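Local coordinates for protein Endonuclease/exonuclease/phosphatase (Leptotrichia buccalis C-1013-b, PDB 3TEB) that probably acts as a metal-dependent hydrolase of the endonuclease/exonuclease/phosphatase family, likely cleaving nucleic acids, at residues A[171-176]-A[230-235]; A[197-202]-A[237-242]; A[121-126]-A[143-148]. All blocks are in the same frame, centred on the assembly; numbering follows the deposited sequence.

Interaction 1 of 3, residues A[171-176]-A[230-235]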
loop_
_atom_site.group_PDB
_atom_site.type_symbol
_atom_site.label_atom_id
_atom_site.label_comp_id
_atom_site.label_asym_id
_atom_site.label_seq_id
_atom_site.Cartn_x
_atom_site.Cartn_y
_atom_site.Cartn_z
ATOM N N LYS A 171 -0.066 -13.686 -6.280
ATOM C CA LYS A 171 0.640 -12.615 -5.605
ATOM C C LYS A 171 -0.054 -11.321 -5.967
ATOM O O LYS A 171 -0.202 -11.002 -7.154
ATOM C CB LYS A 171 2.111 -12.594 -6.021
ATOM C CG LYS A 171 2.898 -13.706 -5.389
ATOM C CD LYS A 171 4.262 -13.925 -5.997
ATOM C CE LYS A 171 4.809 -15.222 -5.429
ATOM N NZ LYS A 171 6.268 -15.348 -5.492
ATOM N N ILE A 172 -0.531 -10.602 -4.952
ATOM C CA ILE A 172 -1.162 -9.293 -5.159
ATOM C C ILE A 172 -0.307 -8.212 -4.522
ATOM O O ILE A 172 0.062 -8.268 -3.347
ATOM C CB ILE A 172 -2.633 -9.255 -4.702
ATOM C CG1 ILE A 172 -3.472 -10.076 -5.677
ATOM C CG2 ILE A 172 -3.145 -7.828 -4.663
ATOM C CD1 ILE A 172 -4.822 -10.450 -5.159
ATOM N N LEU A 173 -0.007 -7.218 -5.332
ATOM C CA LEU A 173 1.133 -6.377 -5.102
ATOM C C LEU A 173 0.674 -4.917 -5.168
ATOM O O LEU A 173 0.419 -4.389 -6.238
ATOM C CB LEU A 173 2.144 -6.750 -6.173
ATOM C CG LEU A 173 3.607 -6.440 -6.027
ATOM C CD1 LEU A 173 4.407 -7.551 -6.640
ATOM C CD2 LEU A 173 3.821 -5.124 -6.752
HETATM N N MSE A 174 0.550 -4.297 -3.993
HETATM C CA MSE A 174 -0.183 -3.034 -3.784
HETATM C C MSE A 174 0.698 -1.862 -3.348
HETATM O O MSE A 174 1.541 -1.998 -2.449
HETATM C CB MSE A 174 -1.228 -3.225 -2.680
HETATM C CG MSE A 174 -2.300 -4.248 -2.952
HETATM SE SE MSE A 174 -3.260 -4.728 -1.317
HETATM C CE MSE A 174 -1.886 -5.817 -0.540
ATOM N N GLY A 175 0.477 -0.701 -3.956
ATOM C CA GLY A 175 1.051 0.525 -3.426
ATOM C C GLY A 175 1.520 1.609 -4.375
ATOM O O GLY A 175 1.128 1.679 -5.544
ATOM N N ASP A 176 2.377 2.467 -3.833
ATOM C CA ASP A 176 2.827 3.662 -4.510
ATOM C C ASP A 176 4.059 3.339 -5.327
ATOM O O ASP A 176 5.097 2.992 -4.769
ATOM C CB ASP A 176 3.141 4.733 -3.477
ATOM C CG ASP A 176 3.510 6.069 -4.105
ATOM O OD1 ASP A 176 3.262 6.272 -5.327
ATOM O OD2 ASP A 176 4.049 6.924 -3.360
ATOM N N TYR A 230 -1.017 1.833 -7.511
ATOM C CA TYR A 230 -1.569 0.697 -8.249
ATOM C C TYR A 230 -1.917 -0.497 -7.390
ATOM O O TYR A 230 -1.522 -0.590 -6.235
ATOM C CB TYR A 230 -0.581 0.208 -9.302
ATOM C CG TYR A 230 -0.107 1.238 -10.286
ATOM C CD1 TYR A 230 -0.767 1.419 -11.498
ATOM C CD2 TYR A 230 1.019 2.012 -10.022
ATOM C CE1 TYR A 230 -0.324 2.353 -12.422
ATOM C CE2 TYR A 230 1.471 2.952 -10.933
ATOM C CZ TYR A 230 0.797 3.114 -12.132
ATOM O OH TYR A 230 1.246 4.043 -13.039
ATOM N N ILE A 231 -2.658 -1.418 -7.992
ATOM C CA ILE A 231 -2.793 -2.766 -7.481
ATOM C C ILE A 231 -2.523 -3.739 -8.641
ATOM O O ILE A 231 -3.337 -3.883 -9.552
ATOM C CB ILE A 231 -4.154 -2.976 -6.788
ATOM C CG1 ILE A 231 -4.150 -2.246 -5.448
ATOM C CG2 ILE A 231 -4.417 -4.453 -6.525
ATOM C CD1 ILE A 231 -5.504 -1.910 -4.932
ATOM N N PHE A 232 -1.346 -4.364 -8.610
ATOM C CA PHE A 232 -0.920 -5.314 -9.630
ATOM C C PHE A 232 -1.168 -6.738 -9.170
ATOM O O PHE A 232 -1.350 -7.004 -7.977
ATOM C CB PHE A 232 0.575 -5.157 -9.939
ATOM C CG PHE A 232 0.941 -3.834 -10.540
ATOM C CD1 PHE A 232 0.473 -3.469 -11.798
ATOM C CD2 PHE A 232 1.775 -2.960 -9.860
ATOM C CE1 PHE A 232 0.813 -2.235 -12.355
ATOM C CE2 PHE A 232 2.126 -1.734 -10.410
ATOM C CZ PHE A 232 1.641 -1.368 -11.659
ATOM N N SER A 233 -1.131 -7.655 -10.129
ATOM C CA SER A 233 -1.400 -9.059 -9.909
ATOM C C SER A 233 -0.410 -9.856 -10.757
ATOM O O SER A 233 -0.011 -9.388 -11.824
ATOM C CB SER A 233 -2.826 -9.344 -10.367
ATOM O OG SER A 233 -3.267 -10.611 -9.922
ATOM N N ASN A 234 -0.009 -11.044 -10.298
ATOM C CA ASN A 234 0.881 -11.907 -11.087
ATOM C C ASN A 234 0.109 -12.849 -11.984
ATOM O O ASN A 234 0.691 -13.570 -12.787
ATOM C CB ASN A 234 1.823 -12.710 -10.190
ATOM C CG ASN A 234 1.092 -13.699 -9.301
ATOM O OD1 ASN A 234 -0.068 -13.495 -8.940
ATOM N ND2 ASN A 234 1.780 -14.767 -8.923
ATOM N N LYS A 235 -1.206 -12.846 -11.814
ATOM C CA LYS A 235 -2.112 -13.655 -12.604
ATOM C C LYS A 235 -3.246 -12.758 -13.049
ATOM O O LYS A 235 -3.497 -11.722 -12.439
ATOM C CB LYS A 235 -2.706 -14.790 -11.765
ATOM C CG LYS A 235 -1.730 -15.785 -11.139
ATOM C CD LYS A 235 -2.518 -17.000 -10.678
ATOM C CE LYS A 235 -1.987 -17.613 -9.403
ATOM N NZ LYS A 235 -0.886 -18.581 -9.617
#

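Interaction 2 of 3, residues A[197-202]-A[237-242]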
loop_
_atom_site.group_PDB
_atom_site.type_symbol
_atom_site.label_atom_id
_atom_site.label_comp_id
_atom_site.label_asym_id
_atom_site.label_seq_id
_atom_site.Cartn_x
_atom_site.Cartn_y
_atom_site.Cartn_z
ATOM N N PHE A 197 -0.058 -7.881 -14.048
ATOM C CA PHE A 197 -1.342 -7.444 -14.578
ATOM C C PHE A 197 -1.912 -6.330 -13.695
ATOM O O PHE A 197 -1.876 -6.410 -12.467
ATOM C CB PHE A 197 -2.313 -8.624 -14.658
ATOM C CG PHE A 197 -1.843 -9.742 -15.553
ATOM C CD1 PHE A 197 -2.276 -9.825 -16.872
ATOM C CD2 PHE A 197 -0.969 -10.719 -15.077
ATOM C CE1 PHE A 197 -1.845 -10.862 -17.706
ATOM C CE2 PHE A 197 -0.531 -11.757 -15.907
ATOM C CZ PHE A 197 -0.972 -11.825 -17.219
ATOM N N ASP A 198 -2.439 -5.295 -14.328
ATOM C CA ASP A 198 -2.926 -4.114 -13.636
ATOM C C ASP A 198 -4.440 -4.181 -13.451
ATOM O O ASP A 198 -5.186 -4.100 -14.435
ATOM C CB ASP A 198 -2.544 -2.889 -14.472
ATOM C CG ASP A 198 -2.995 -1.578 -13.862
ATOM O OD1 ASP A 198 -2.623 -0.542 -14.442
ATOM O OD2 ASP A 198 -3.698 -1.558 -12.827
ATOM N N THR A 199 -4.896 -4.294 -12.201
ATOM C CA THR A 199 -6.332 -4.440 -11.914
ATOM C C THR A 199 -7.190 -3.277 -12.384
ATOM O O THR A 199 -8.378 -3.457 -12.657
ATOM C CB THR A 199 -6.633 -4.685 -10.439
ATOM O OG1 THR A 199 -6.211 -3.559 -9.672
ATOM C CG2 THR A 199 -5.921 -5.917 -9.952
ATOM N N TYR A 200 -6.602 -2.088 -12.481
ATOM C CA TYR A 200 -7.324 -0.963 -13.060
ATOM C C TYR A 200 -7.775 -1.302 -14.486
ATOM O O TYR A 200 -8.957 -1.179 -14.819
ATOM C CB TYR A 200 -6.503 0.337 -13.032
ATOM C CG TYR A 200 -7.236 1.492 -13.694
ATOM C CD1 TYR A 200 -8.334 2.088 -13.078
ATOM C CD2 TYR A 200 -6.858 1.963 -14.955
ATOM C CE1 TYR A 200 -9.025 3.130 -13.693
ATOM C CE2 TYR A 200 -7.544 3.012 -15.578
ATOM C CZ TYR A 200 -8.625 3.586 -14.938
ATOM O OH TYR A 200 -9.310 4.615 -15.540
ATOM N N VAL A 201 -6.825 -1.746 -15.308
ATOM C CA VAL A 201 -7.089 -2.096 -16.704
ATOM C C VAL A 201 -8.074 -3.267 -16.804
ATOM O O VAL A 201 -9.025 -3.220 -17.579
ATOM C CB VAL A 201 -5.776 -2.432 -17.461
ATOM C CG1 VAL A 201 -6.050 -2.693 -18.948
ATOM C CG2 VAL A 201 -4.720 -1.314 -17.262
HETATM N N MSE A 202 -7.854 -4.294 -15.990
HETATM C CA MSE A 202 -8.684 -5.492 -15.991
HETATM C C MSE A 202 -10.100 -5.292 -15.466
HETATM O O MSE A 202 -10.940 -6.158 -15.652
HETATM C CB MSE A 202 -8.016 -6.591 -15.170
HETATM C CG MSE A 202 -6.887 -7.321 -15.873
HETATM SE SE MSE A 202 -6.275 -8.811 -14.788
HETATM C CE MSE A 202 -5.643 -7.858 -13.217
ATOM N N LEU A 237 -7.071 -11.750 -13.290
ATOM C CA LEU A 237 -8.108 -11.869 -12.276
ATOM C C LEU A 237 -9.454 -11.397 -12.781
ATOM O O LEU A 237 -9.543 -10.670 -13.774
ATOM C CB LEU A 237 -7.735 -11.047 -11.041
ATOM C CG LEU A 237 -6.605 -11.563 -10.164
ATOM C CD1 LEU A 237 -6.542 -10.759 -8.898
ATOM C CD2 LEU A 237 -6.825 -13.035 -9.856
ATOM N N LYS A 238 -10.501 -11.818 -12.078
ATOM C CA LYS A 238 -11.840 -11.314 -12.318
ATOM C C LYS A 238 -12.049 -10.120 -11.393
ATOM O O LYS A 238 -12.296 -10.279 -10.192
ATOM C CB LYS A 238 -12.878 -12.426 -12.102
ATOM C CG LYS A 238 -14.337 -11.991 -12.167
ATOM C CD LYS A 238 -14.665 -11.171 -13.412
ATOM C CE LYS A 238 -15.989 -10.460 -13.226
ATOM N NZ LYS A 238 -17.148 -11.361 -13.468
ATOM N N VAL A 239 -11.915 -8.927 -11.970
ATOM C CA VAL A 239 -11.923 -7.668 -11.217
ATOM C C VAL A 239 -13.215 -6.908 -11.510
ATOM O O VAL A 239 -13.368 -6.301 -12.573
ATOM C CB VAL A 239 -10.690 -6.780 -11.560
ATOM C CG1 VAL A 239 -10.631 -5.573 -10.654
ATOM C CG2 VAL A 239 -9.400 -7.573 -11.467
ATOM N N LYS A 240 -14.139 -6.948 -10.560
ATOM C CA LYS A 240 -15.456 -6.369 -10.751
ATOM C C LYS A 240 -15.457 -4.829 -10.817
ATOM O O LYS A 240 -16.242 -4.242 -11.581
ATOM C CB LYS A 240 -16.430 -6.905 -9.692
ATOM C CG LYS A 240 -17.885 -6.465 -9.894
ATOM C CD LYS A 240 -18.872 -7.624 -9.775
ATOM C CE LYS A 240 -20.299 -7.102 -9.783
ATOM N NZ LYS A 240 -21.263 -8.156 -10.209
ATOM N N GLU A 241 -14.564 -4.193 -10.045
ATOM C CA GLU A 241 -14.530 -2.731 -9.882
ATOM C C GLU A 241 -13.180 -2.184 -9.401
ATOM O O GLU A 241 -12.486 -2.823 -8.617
ATOM C CB GLU A 241 -15.618 -2.310 -8.898
ATOM C CG GLU A 241 -15.754 -0.797 -8.704
ATOM C CD GLU A 241 -17.086 -0.388 -8.078
ATOM O OE1 GLU A 241 -17.817 -1.281 -7.586
ATOM O OE2 GLU A 241 -17.404 0.826 -8.085
ATOM N N SER A 242 -12.820 -0.988 -9.855
ATOM C CA SER A 242 -11.638 -0.298 -9.346
ATOM C C SER A 242 -11.873 1.201 -9.204
ATOM O O SER A 242 -11.685 1.954 -10.157
ATOM C CB SER A 242 -10.434 -0.543 -10.250
ATOM O OG SER A 242 -9.342 0.282 -9.873
HETATM O O HOH W 1 -6.177 -0.636 -9.557
#

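Interaction 3 of 3, residues A[121-126]-A[143-148]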
loop_
_atom_site.group_PDB
_atom_site.type_symbol
_atom_site.label_atom_id
_atom_site.label_comp_id
_atom_site.label_asym_id
_atom_site.label_seq_id
_atom_site.Cartn_x
_atom_site.Cartn_y
_atom_site.Cartn_z
ATOM N N SER A 121 16.489 5.910 -0.317
ATOM C CA SER A 121 16.069 4.944 -1.322
ATOM C C SER A 121 16.012 3.477 -0.866
ATOM O O SER A 121 15.626 2.610 -1.644
ATOM C CB SER A 121 16.888 5.096 -2.598
ATOM O OG SER A 121 18.247 4.890 -2.323
ATOM N N ALA A 122 16.366 3.198 0.383
ATOM C CA ALA A 122 16.180 1.863 0.949
ATOM C C ALA A 122 14.706 1.614 1.221
ATOM O O ALA A 122 14.085 2.354 1.968
ATOM C CB ALA A 122 16.974 1.719 2.224
ATOM N N ARG A 123 14.134 0.583 0.617
ATOM C CA ARG A 123 12.703 0.329 0.790
ATOM C C ARG A 123 12.418 -1.094 1.194
ATOM O O ARG A 123 12.749 -2.025 0.479
ATOM C CB ARG A 123 11.943 0.642 -0.495
ATOM C CG ARG A 123 12.180 2.026 -1.044
ATOM C CD ARG A 123 11.568 3.057 -0.140
ATOM N NE ARG A 123 12.011 4.400 -0.494
ATOM C CZ ARG A 123 11.281 5.266 -1.189
ATOM N NH1 ARG A 123 10.061 4.939 -1.600
ATOM N NH2 ARG A 123 11.770 6.465 -1.467
ATOM N N ARG A 124 11.795 -1.257 2.346
ATOM C CA ARG A 124 11.414 -2.565 2.853
ATOM C C ARG A 124 9.954 -2.844 2.426
ATOM O O ARG A 124 9.130 -1.930 2.368
ATOM C CB ARG A 124 11.580 -2.570 4.376
ATOM C CG ARG A 124 11.531 -3.901 5.076
ATOM C CD ARG A 124 12.851 -4.329 5.703
ATOM N NE ARG A 124 13.224 -3.508 6.841
ATOM C CZ ARG A 124 14.157 -3.823 7.742
ATOM N NH1 ARG A 124 14.815 -4.960 7.657
ATOM N NH2 ARG A 124 14.440 -2.985 8.739
ATOM N N ILE A 125 9.650 -4.100 2.101
ATOM C CA ILE A 125 8.303 -4.513 1.708
ATOM C C ILE A 125 7.671 -5.358 2.811
ATOM O O ILE A 125 8.363 -6.059 3.544
ATOM C CB ILE A 125 8.371 -5.344 0.421
ATOM C CG1 ILE A 125 9.120 -4.579 -0.686
ATOM C CG2 ILE A 125 7.004 -5.763 -0.031
ATOM C CD1 ILE A 125 8.352 -3.378 -1.310
ATOM N N VAL A 126 6.360 -5.285 2.951
ATOM C CA VAL A 126 5.679 -6.170 3.880
ATOM C C VAL A 126 4.785 -7.110 3.096
ATOM O O VAL A 126 3.946 -6.658 2.304
ATOM C CB VAL A 126 4.847 -5.402 4.911
ATOM C CG1 VAL A 126 4.045 -6.352 5.773
ATOM C CG2 VAL A 126 5.758 -4.626 5.783
ATOM N N HIS A 143 6.261 0.557 -1.701
ATOM C CA HIS A 143 6.486 1.963 -1.963
ATOM C C HIS A 143 7.850 2.141 -2.617
ATOM O O HIS A 143 8.882 2.125 -1.941
ATOM C CB HIS A 143 6.357 2.790 -0.682
ATOM C CG HIS A 143 6.586 4.251 -0.892
ATOM N ND1 HIS A 143 7.227 5.039 0.032
ATOM C CD2 HIS A 143 6.291 5.058 -1.939
ATOM C CE1 HIS A 143 7.290 6.277 -0.424
ATOM N NE2 HIS A 143 6.729 6.315 -1.618
HETATM N N MSE A 144 7.830 2.316 -3.938
HETATM C CA MSE A 144 9.037 2.284 -4.768
HETATM C C MSE A 144 9.641 3.657 -4.969
HETATM O O MSE A 144 8.999 4.668 -4.708
HETATM C CB MSE A 144 8.732 1.680 -6.144
HETATM C CG MSE A 144 7.842 0.447 -6.117
HETATM SE SE MSE A 144 8.641 -1.089 -5.208
HETATM C CE MSE A 144 10.073 -1.444 -6.471
ATOM N N ASN A 145 10.877 3.672 -5.454
ATOM C CA ASN A 145 11.561 4.897 -5.829
ATOM C C ASN A 145 11.085 5.397 -7.191
ATOM O O ASN A 145 10.390 4.668 -7.915
ATOM C CB ASN A 145 13.070 4.658 -5.873
ATOM C CG ASN A 145 13.630 4.223 -4.539
ATOM O OD1 ASN A 145 13.611 4.976 -3.566
ATOM N ND2 ASN A 145 14.141 3.000 -4.485
ATOM N N LEU A 146 11.459 6.631 -7.541
ATOM C CA LEU A 146 11.189 7.160 -8.877
ATOM C C LEU A 146 11.836 6.256 -9.925
ATOM O O LEU A 146 12.908 5.699 -9.688
ATOM C CB LEU A 146 11.703 8.596 -9.008
ATOM C CG LEU A 146 11.073 9.667 -8.103
ATOM C CD1 LEU A 146 11.922 10.934 -8.108
ATOM C CD2 LEU A 146 9.615 9.982 -8.468
ATOM N N PRO A 147 11.183 6.090 -11.086
ATOM C CA PRO A 147 11.715 5.196 -12.119
ATOM C C PRO A 147 13.080 5.654 -12.616
ATOM O O PRO A 147 13.935 4.827 -12.922
ATOM C CB PRO A 147 10.690 5.314 -13.248
ATOM C CG PRO A 147 9.465 5.864 -12.604
ATOM C CD PRO A 147 9.955 6.766 -11.531
ATOM N N ASN A 148 13.282 6.962 -12.678
ATOM C CA ASN A 148 14.538 7.514 -13.152
ATOM C C ASN A 148 15.668 7.499 -12.121
ATOM O O ASN A 148 16.794 7.895 -12.442
ATOM C CB ASN A 148 14.326 8.936 -13.682
ATOM C CG ASN A 148 13.817 9.901 -12.615
ATOM O OD1 ASN A 148 13.755 9.582 -11.421
ATOM N ND2 ASN A 148 13.449 11.102 -13.052
#

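Interaction 1 of 3, residues A[171-176]-A[230-235]
Lys-171 N gives its hydrogen to Asn-234 OD1 at 2.7 Å, a nearly straight bond at 168° whose donor stands above the carbonyl plane of the amide. Asn-234 CG sits between its own backbone N and carbonyl carbon (chi1 65°), which puts CG close to Lys-171, and Asn-234 N returns a bond to Lys-171 O at 3.2 Å. The amide group also crosses the start of the lysine chain at about a right angle, with Lys-171 CB 3.6 Å from Asn-234 CG, while Asn-234 ND2 bonds to Asn-169 O. An alanine here would probably leave Lys-171 N and Asn-169 O without their amide partners and open a gap beside Lys-171 CB. Farther along, paired backbone bonds join Leu-173 to Phe-232 and Gly-175 to Tyr-230; at the backbone angles of Gly-175 a CB would press on the preceding carbonyl. Met-174 and Ile-231 lie side by side, pointing the same way, with Met-174 CG 3.7 Å from Ile-231 CG1, and Ile-231 CG2 meets Ile-172 CG2 at 4.1 Å. These three side chains face Ile-6 of strand 4-10. On the other face, Phe-232 CZ lies 3.4 Å above the Tyr-230 ring plane, offset toward its rim, Phe-177 meets Phe-232 edge-to-face, and Tyr-230 OH bonds to Thr-179 O. Such antiparallel pairing of strands 170-174 and 225-233, with one apolar face turned to the opposing sheet, is characteristic of the central beta sandwich of the DNase I-like fold.

Interaction 2 of 3, residues A[197-202]-A[237-242]
With SE anti to CA (chi2 -174°) and a bend at chi3 (-62°) that swings CE round, Met-202 reaches Leu-237. SE comes to 3.4 Å from Leu-237 N, and CE lies 4.4 Å from Leu-237 CB. On the same segment as Leu-237, Val-239 spreads its two methyls: with CG1 anti to the backbone N, CG1 meets Thr-199 O at 3.7 Å, while CG2 touches both Met-202 CB and Thr-199 CB. The valine crosses the threonine and the selenomethionine side chains each at about a right angle. The contact bridges the two sheets of the DNase I-like sandwich near one border, since strand 197-198 pairs with strand 225-233 in one sheet and strand 239-245 belongs to the other, where Val-262 of the neighbouring strand 259-264 touches both Thr-199 and Ser-242.

The polar side of the contact runs through water. Thr-199 OG1 accepts a hydrogen from the water at 2.9 Å and is bonded to Ile-231 O as well; the same water makes a weak bond to Ser-242 OG at 3.3 Å. Ser-242 OG also lies at the edge of the Tyr-200 ring, in its plane, 3.8 Å from CD1, whereas the hydroxyl of that tyrosine is bonded to Asp-207 O. Asp-198 is the N-cap of the short, weakly bonded helix 199-202: its OD2 receives Tyr-200 N at 3.0 Å, met from above the carboxylate plane. The other carboxylate oxygen, OD1, makes a salt bridge to Arg-227 NH2 and a hydrogen bond with Tyr-188 OH.

Interaction 3 of 3, residues A[121-126]-A[143-148]
Asn-145 OD1 stands 3.0 Å above one face of the Arg-123 guanidinium, offset toward the rim, while Arg-123 NH1 sits over the centre of the His-143 ring, 3.2 Å above the ring plane. The planes of guanidinium and imidazole are 39° apart, so the arginine meets the ring with its NH1 corner and not flat against it. At the guanidinium edge, His-143 O accepts a hydrogen from NH1 at 3.1 Å. That donor stands above the carbonyl plane.

The contact lies in the DNase I-like fold where the loop after strand 135-143 runs beside the metal site. The His-143 side chain is about 4 Å from that of Glu-42, a magnesium ligand seen in this protein, and about 6 Å from the bound magnesium ion; Arg-123, through its NH1, covers one face of this histidine.

The bend of the arginine chain at chi2 (-69°) places CD 3.4 Å from His-143 O, so that the aliphatic part wraps round the same carbonyl oxygen. Arg-123 NE is bonded to Ile-120 O, which helps to fix the rotation of the group in its buried place. The amide of Asn-145, its plane steeply inclined to that of the guanidinium, joins the two segments a second time. While OD1 lies over the arginine and 3.4 Å from Ser-121 CB, ND2 bonds to Ser-121 O at 3.2 Å, with the acceptor near the amide plane and the donor on a lone pair of the carbonyl.

How the interactions relate
Interactions 1 and 3 are buried, whereas interaction 2 lies farther out and is partly exposed. All three reach the same sheet. Interaction 1 is strand pairing within it, carried by main-chain bonds and aliphatic contacts; interaction 2 joins its border to the opposing sheet through apolar packing and a water; interaction 3 lies at the loop end beside the metal site and relies on charged and amide groups. Interactions 1 and 2 touch where Ser-233 O meets Phe-197 N, a probable hydrogen bond. Asp-176 O similarly meets Met-144 N between interactions 1 and 3, while interactions 2 and 3 remain about 13 Å apart at their nearest atoms.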